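Local coordinates for protein amidohydrolase (Thermotoga maritima, PDB 3OOQ) that probably acts as a hydrolase of the amidohydrolase family, perhaps with allantoinase activity, at residues Arg106-Gly110 with Gly111-Val115; Tyr256-Ser259 with Lys260-Glu264; Ala292-Lys296 with Asp297-Ile301. One frame throughout, in Å; residues are numbered along the deposited sequence.

All three contacts are local ones at helix ends. Contact 1 is buried: aliphatic side chains surround a backbone motif. Contacts 2 and 3 are only partly buried, with lysines at their exposed margins and a Ser-259 to Asp-297 hydrogen bond between them. Contacts 1 and 3 each end a helix in a Schellman motif whose glycine turns the chain toward a strand, 112-117 in the first case and 301-303 in the second. Contact 2 is instead the start of helix 259-264, which meets the end of helix 290-297 in contact 3, their centres about 9 Å apart. Contact 1 lies across the chain's centre from contact 2, about 31 Å between centres, and touches neither of the others.

Contact 1. Residues Arg106-Gly110 with Gly111-Val115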
loop_
_atom_site.group_PDB
_atom_site.type_symbol
_atom_site.label_atom_id
_atom_site.label_comp_id
_atom_site.label_asym_id
_atom_site.label_seq_id
_atom_site.Cartn_x
_atom_site.Cartn_y
_atom_site.Cartn_z
ATOM N N ARG F 106 -7.629 31.074 -29.120
ATOM C CA ARG F 106 -8.939 30.525 -29.442
ATOM C C ARG F 106 -10.051 31.313 -28.748
ATOM O O ARG F 106 -11.116 31.507 -29.329
ATOM C CB ARG F 106 -9.007 29.035 -29.074
ATOM C CG ARG F 106 -8.144 28.143 -29.971
ATOM C CD ARG F 106 -8.130 26.698 -29.478
ATOM N NE ARG F 106 -7.360 25.835 -30.377
ATOM C CZ ARG F 106 -6.356 25.028 -30.018
ATOM N NH1 ARG F 106 -5.973 24.902 -28.750
ATOM N NH2 ARG F 106 -5.748 24.311 -30.948
ATOM N N ALA F 107 -9.793 31.794 -27.531
ATOM C CA ALA F 107 -10.777 32.630 -26.803
ATOM C C ALA F 107 -10.992 34.006 -27.476
ATOM O O ALA F 107 -12.122 34.492 -27.575
ATOM C CB ALA F 107 -10.368 32.804 -25.362
ATOM N N LEU F 108 -9.895 34.607 -27.933
ATOM C CA LEU F 108 -9.942 35.820 -28.750
ATOM C C LEU F 108 -10.745 35.591 -30.038
ATOM O O LEU F 108 -11.580 36.416 -30.397
ATOM C CB LEU F 108 -8.522 36.325 -29.042
ATOM C CG LEU F 108 -7.703 36.857 -27.846
ATOM C CD1 LEU F 108 -6.217 37.009 -28.203
ATOM C CD2 LEU F 108 -8.256 38.193 -27.318
ATOM N N ALA F 109 -10.514 34.469 -30.716
ATOM C CA ALA F 109 -11.303 34.089 -31.880
ATOM C C ALA F 109 -12.802 33.868 -31.565
ATOM O O ALA F 109 -13.618 33.762 -32.484
ATOM C CB ALA F 109 -10.682 32.826 -32.590
ATOM N N GLY F 110 -13.148 33.769 -30.279
ATOM C CA GLY F 110 -14.547 33.741 -29.857
ATOM C C GLY F 110 -15.012 35.041 -29.214
ATOM O O GLY F 110 -16.123 35.132 -28.689
ATOM N N GLY F 111 -14.143 36.041 -29.228
ATOM C CA GLY F 111 -14.513 37.385 -28.819
ATOM C C GLY F 111 -14.389 37.681 -27.347
ATOM O O GLY F 111 -14.925 38.673 -26.886
ATOM N N VAL F 112 -13.673 36.828 -26.609
ATOM C CA VAL F 112 -13.434 37.025 -25.182
ATOM C C VAL F 112 -12.102 37.734 -24.942
ATOM O O VAL F 112 -11.049 37.296 -25.425
ATOM C CB VAL F 112 -13.436 35.670 -24.416
ATOM C CG1 VAL F 112 -13.246 35.902 -22.919
ATOM C CG2 VAL F 112 -14.750 34.934 -24.658
ATOM N N THR F 113 -12.132 38.820 -24.177
ATOM C CA THR F 113 -10.920 39.611 -23.990
ATOM C C THR F 113 -10.419 39.656 -22.549
ATOM O O THR F 113 -9.225 39.809 -22.318
ATOM C CB THR F 113 -11.114 41.058 -24.500
ATOM O OG1 THR F 113 -12.243 41.641 -23.839
ATOM C CG2 THR F 113 -11.335 41.075 -26.004
ATOM N N SER F 114 -11.325 39.534 -21.586
ATOM C CA SER F 114 -10.978 39.609 -20.153
ATOM C C SER F 114 -11.604 38.452 -19.378
ATOM O O SER F 114 -12.718 38.034 -19.680
ATOM C CB SER F 114 -11.470 40.935 -19.535
ATOM O OG SER F 114 -10.817 42.061 -20.110
ATOM N N VAL F 115 -10.895 37.955 -18.371
ATOM C CA VAL F 115 -11.409 36.886 -17.519
ATOM C C VAL F 115 -10.875 37.050 -16.108
ATOM O O VAL F 115 -9.792 37.608 -15.894
ATOM C CB VAL F 115 -10.990 35.447 -18.031
ATOM C CG1 VAL F 115 -11.398 35.221 -19.489
ATOM C CG2 VAL F 115 -9.480 35.257 -17.916
#
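Ala-107 and Val-112 meet side by side across the turn that leads out of helix 103-108, their CB atoms 4.3 Å apart. Val-112 holds its CB over the carbonyl oxygen of Ala-107, with CG2 a little farther off. Leu-108 lies differently: its CB leads away from the strand, but with CG anti to the carbonyl carbon (chi1 -67°) the branch turns back and brings CD2 to 3.5 Å from Val-112 O, near the methyl of Thr-113. The backbone beneath is a Schellman motif. Val-112 N donates to Ala-107 O (3.0 Å) and Gly-111 N to Leu-108 O (2.8 Å), the second donor standing well above the carbonyl plane. Ala-107 O takes a further bond from Gly-110 N, and its two donors come from opposite faces. Gly-111, with phi 87°, would jam any CB against the oxygen of Gly-110. Strand 112-117 runs parallel to strand 54-64, consistent with the TIM-barrel clan of this family. Leu-108 and Thr-113 both pack on Val-378 and Ile-380, while Val-112 rests on Phe-59. The polar work thus falls to the backbone, which satisfies the carbonyls of Ala-107 and Leu-108 and leaves aliphatic side chains to fill the buried surroundings.

Contact 2. Residues Tyr256-Ser259 with Lys260-Glu264; sequences YKIS and KVLAE
Ala-263 N gives a nearly straight hydrogen bond to Ser-259 O (2.9 Å, 170° at the hydrogen), arriving almost in line with the carbonyl. It belongs to the first turn of the alpha helix 259-264, for which Ile-258 occupies the N-cap position. A longer bond of 3.3 Å joins Leu-262 N to Ile-258 O and lies in the plane of that carbonyl. Being aliphatic, the Ile-258 side chain can offer no acceptor to the N-H groups of this turn. Methyl and methine carbons lie round the two carbonyls: Ala-263 CB comes to 3.4 Å from Ser-259 O, and Val-261 CB and Leu-262 CG both stand close to Ile-258 O. Ser-259 tucks OG between its backbone N and carbonyl carbon (chi1 49°), from where it hydrogen-bonds to Asp-297 OD2 at the end of helix 290-297. The bent chain of Lys-260 passes alongside, CD at 4.0 Å from Ser-259 OG. Ile-258 also packs on Ile-233 and Leu-234 of helix 230-243 and on Ile-138 of a neighbouring subunit, which reaches Val-261 too. Four residues apart, the N-cap Ile-258 and Leu-262 of the first turn meet through their ends, CD1 of the isoleucine 4.3 Å from CD2 of the leucine.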
loop_
_atom_site.group_PDB
_atom_site.type_symbol
_atom_site.label_atom_id
_atom_site.label_comp_id
_atom_site.label_asym_id
_atom_site.label_seq_id
_atom_site.Cartn_x
_atom_site.Cartn_y
_atom_site.Cartn_z
ATOM N N TYR F 256 -31.903 29.152 -8.449
ATOM C CA TYR F 256 -33.264 29.437 -8.869
ATOM C C TYR F 256 -34.307 28.993 -7.836
ATOM O O TYR F 256 -35.404 29.556 -7.769
ATOM C CB TYR F 256 -33.545 28.849 -10.256
ATOM C CG TYR F 256 -33.679 27.336 -10.312
ATOM C CD1 TYR F 256 -34.899 26.705 -10.030
ATOM C CD2 TYR F 256 -32.591 26.537 -10.679
ATOM C CE1 TYR F 256 -35.019 25.309 -10.093
ATOM C CE2 TYR F 256 -32.704 25.146 -10.753
ATOM C CZ TYR F 256 -33.913 24.540 -10.456
ATOM O OH TYR F 256 -34.015 23.161 -10.543
ATOM N N LYS F 257 -33.966 28.002 -7.017
ATOM C CA LYS F 257 -34.872 27.549 -5.977
ATOM C C LYS F 257 -34.935 28.551 -4.825
ATOM O O LYS F 257 -35.878 28.548 -4.062
ATOM C CB LYS F 257 -34.470 26.158 -5.468
ATOM C CG LYS F 257 -34.403 25.096 -6.549
ATOM C CD LYS F 257 -33.952 23.752 -6.004
ATOM C CE LYS F 257 -34.100 22.682 -7.070
ATOM N NZ LYS F 257 -33.609 21.347 -6.610
ATOM N N ILE F 258 -33.948 29.426 -4.707
ATOM C CA ILE F 258 -33.921 30.373 -3.593
ATOM C C ILE F 258 -33.658 31.783 -4.084
ATOM O O ILE F 258 -33.050 32.602 -3.387
ATOM C CB ILE F 258 -32.859 29.960 -2.536
ATOM C CG1 ILE F 258 -31.487 29.824 -3.200
ATOM C CG2 ILE F 258 -33.280 28.648 -1.848
ATOM C CD1 ILE F 258 -30.296 29.815 -2.244
ATOM N N SER F 259 -34.138 32.067 -5.288
ATOM C CA SER F 259 -33.834 33.325 -5.969
ATOM C C SER F 259 -34.330 34.574 -5.218
ATOM O O SER F 259 -33.674 35.617 -5.244
ATOM C CB SER F 259 -34.369 33.300 -7.403
ATOM O OG SER F 259 -35.715 32.865 -7.431
ATOM N N LYS F 260 -35.467 34.458 -4.537
ATOM C CA LYS F 260 -36.019 35.588 -3.777
ATOM C C LYS F 260 -35.034 36.042 -2.723
ATOM O O LYS F 260 -34.765 37.238 -2.593
ATOM C CB LYS F 260 -37.370 35.232 -3.142
ATOM C CG LYS F 260 -38.603 35.566 -4.015
ATOM C CD LYS F 260 -38.525 34.985 -5.443
ATOM C CE LYS F 260 -39.925 34.649 -5.985
ATOM N NZ LYS F 260 -40.773 35.872 -6.152
ATOM N N VAL F 261 -34.444 35.077 -2.020
ATOM C CA VAL F 261 -33.445 35.388 -1.009
ATOM C C VAL F 261 -32.214 36.053 -1.602
ATOM O O VAL F 261 -31.726 37.041 -1.055
ATOM C CB VAL F 261 -33.054 34.131 -0.184
ATOM C CG1 VAL F 261 -32.126 34.512 0.948
ATOM C CG2 VAL F 261 -34.310 33.502 0.384
ATOM N N LEU F 262 -31.717 35.522 -2.721
ATOM C CA LEU F 262 -30.534 36.075 -3.374
ATOM C C LEU F 262 -30.775 37.513 -3.838
ATOM O O LEU F 262 -29.916 38.382 -3.649
ATOM C CB LEU F 262 -30.080 35.179 -4.546
ATOM C CG LEU F 262 -29.721 33.719 -4.177
ATOM C CD1 LEU F 262 -29.364 32.930 -5.408
ATOM C CD2 LEU F 262 -28.584 33.652 -3.225
ATOM N N ALA F 263 -31.940 37.743 -4.438
ATOM C CA ALA F 263 -32.362 39.086 -4.858
ATOM C C ALA F 263 -32.445 40.082 -3.684
ATOM O O ALA F 263 -31.830 41.154 -3.738
ATOM C CB ALA F 263 -33.693 39.020 -5.600
ATOM N N GLU F 264 -33.180 39.718 -2.631
ATOM C CA GLU F 264 -33.325 40.584 -1.457
ATOM C C GLU F 264 -31.967 40.964 -0.877
ATOM O O GLU F 264 -31.719 42.133 -0.573
ATOM C CB GLU F 264 -34.154 39.907 -0.351
ATOM C CG GLU F 264 -35.663 39.862 -0.578
ATOM C CD GLU F 264 -36.379 38.867 0.360
ATOM O OE1 GLU F 264 -35.845 38.549 1.456
ATOM O OE2 GLU F 264 -37.481 38.398 -0.007
#

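Contact 3. Residues Ala292-Lys296 with Asp297-Ile301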
loop_
_atom_site.group_PDB
_atom_site.type_symbol
_atom_site.label_atom_id
_atom_site.label_comp_id
_atom_site.label_asym_id
_atom_site.label_seq_id
_atom_site.Cartn_x
_atom_site.Cartn_y
_atom_site.Cartn_z
ATOM N N ALA F 292 -33.109 32.891 -17.321
ATOM C CA ALA F 292 -34.413 33.554 -17.309
ATOM C C ALA F 292 -34.931 33.734 -15.892
ATOM O O ALA F 292 -35.358 34.835 -15.514
ATOM C CB ALA F 292 -35.413 32.741 -18.128
ATOM N N LYS F 293 -34.881 32.654 -15.104
ATOM C CA LYS F 293 -35.494 32.654 -13.797
ATOM C C LYS F 293 -34.831 33.675 -12.883
ATOM O O LYS F 293 -35.518 34.444 -12.202
ATOM C CB LYS F 293 -35.478 31.260 -13.174
ATOM C CG LYS F 293 -36.344 30.269 -13.926
ATOM C CD LYS F 293 -36.208 28.852 -13.396
ATOM C CE LYS F 293 -37.328 27.985 -13.958
ATOM N NZ LYS F 293 -37.961 27.210 -12.879
ATOM N N LEU F 294 -33.509 33.702 -12.885
ATOM C CA LEU F 294 -32.787 34.609 -12.009
ATOM C C LEU F 294 -32.971 36.044 -12.477
ATOM O O LEU F 294 -33.262 36.916 -11.666
ATOM C CB LEU F 294 -31.313 34.213 -11.896
ATOM C CG LEU F 294 -31.103 32.858 -11.194
ATOM C CD1 LEU F 294 -29.637 32.484 -11.089
ATOM C CD2 LEU F 294 -31.742 32.866 -9.806
ATOM N N LEU F 295 -32.846 36.279 -13.786
ATOM C CA LEU F 295 -33.149 37.606 -14.339
ATOM C C LEU F 295 -34.519 38.127 -13.884
ATOM O O LEU F 295 -34.633 39.251 -13.404
ATOM C CB LEU F 295 -33.018 37.633 -15.868
ATOM C CG LEU F 295 -31.582 37.511 -16.399
ATOM C CD1 LEU F 295 -31.546 37.334 -17.910
ATOM C CD2 LEU F 295 -30.730 38.701 -15.968
ATOM N N LYS F 296 -35.538 37.286 -14.015
ATOM C CA LYS F 296 -36.907 37.623 -13.631
ATOM C C LYS F 296 -37.064 37.989 -12.136
ATOM O O LYS F 296 -37.796 38.919 -11.787
ATOM C CB LYS F 296 -37.825 36.453 -13.998
ATOM C CG LYS F 296 -39.299 36.685 -13.768
ATOM C CD LYS F 296 -40.094 35.461 -14.199
ATOM C CE LYS F 296 -41.472 35.460 -13.547
ATOM N NZ LYS F 296 -42.229 34.191 -13.791
ATOM N N ASP F 297 -36.384 37.246 -11.269
ATOM C CA ASP F 297 -36.425 37.492 -9.829
ATOM C C ASP F 297 -35.429 38.554 -9.359
ATOM O O ASP F 297 -35.319 38.813 -8.176
ATOM C CB ASP F 297 -36.254 36.172 -9.061
ATOM C CG ASP F 297 -37.401 35.199 -9.321
ATOM O OD1 ASP F 297 -38.541 35.677 -9.502
ATOM O OD2 ASP F 297 -37.169 33.963 -9.363
ATOM N N GLY F 298 -34.713 39.179 -10.289
ATOM C CA GLY F 298 -33.930 40.369 -9.968
ATOM C C GLY F 298 -32.564 40.100 -9.360
ATOM O O GLY F 298 -32.038 40.931 -8.624
ATOM N N VAL F 299 -31.991 38.938 -9.672
ATOM C CA VAL F 299 -30.628 38.611 -9.269
ATOM C C VAL F 299 -29.660 39.114 -10.327
ATOM O O VAL F 299 -29.882 38.932 -11.529
ATOM C CB VAL F 299 -30.447 37.086 -9.059
ATOM C CG1 VAL F 299 -29.015 36.747 -8.493
ATOM C CG2 VAL F 299 -31.515 36.560 -8.107
ATOM N N LEU F 300 -28.582 39.742 -9.866
ATOM C CA LEU F 300 -27.477 40.102 -10.725
ATOM C C LEU F 300 -26.618 38.864 -11.066
ATOM O O LEU F 300 -26.009 38.252 -10.190
ATOM C CB LEU F 300 -26.615 41.185 -10.071
ATOM C CG LEU F 300 -25.344 41.524 -10.857
ATOM C CD1 LEU F 300 -25.705 42.253 -12.148
ATOM C CD2 LEU F 300 -24.399 42.351 -10.008
ATOM N N ILE F 301 -26.568 38.516 -12.349
ATOM C CA ILE F 301 -25.866 37.322 -12.785
ATOM C C ILE F 301 -24.918 37.593 -13.945
ATOM O O ILE F 301 -25.110 38.556 -14.721
ATOM C CB ILE F 301 -26.848 36.164 -13.166
ATOM C CG1 ILE F 301 -27.541 36.436 -14.515
ATOM C CG2 ILE F 301 -27.825 35.902 -12.046
ATOM C CD1 ILE F 301 -28.458 35.289 -15.026
HETATM O O HOH W 1 -31.966 41.336 -12.636
#
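Leu-294 reaches from helix 290-297 into the bend formed by the residues that follow it. Its CB lies 3.9 Å from CG2 of Ile-301 and only slightly farther from CB of Val-299. At CG, anti to the carbonyl carbon (chi1 -66°), the side chain forks: CD1 stays beside the same Ile-301 methyl, at 4.0 Å, while CD2 runs to CG2 of Val-299. The leucine thus crosses Ile-301 at about a right angle and meets Val-299 more obliquely. Ile-301 serves a second leucine as well, its CD1 resting 4.1 Å from CG of Leu-295. What folds the chain back over these side chains is a Schellman motif: Val-299 N bonds to Leu-294 O (3.1 Å), Gly-298 N bonds to Leu-295 O from well above the carbonyl plane, and Gly-298 takes the positive phi of 83°. A water adds weak bonds to Leu-295 O and Val-299 O. Just before the glycine, Asp-297 N bonds to Lys-293 O, and the carboxylate of Asp-297 keeps its bond to the Ser-259 hydroxyl through OD2. Replacing Asp-297 by an alanine would probably leave the Ser-259 hydroxyl without this partner and remove a polar tie between this helix end and helix 259-264. Val-299 packs on Leu-262 and Ala-263 of that helix. The ammonium of Lys-296 remains apart, its NZ 5.8 Å from Asp-297 OD1.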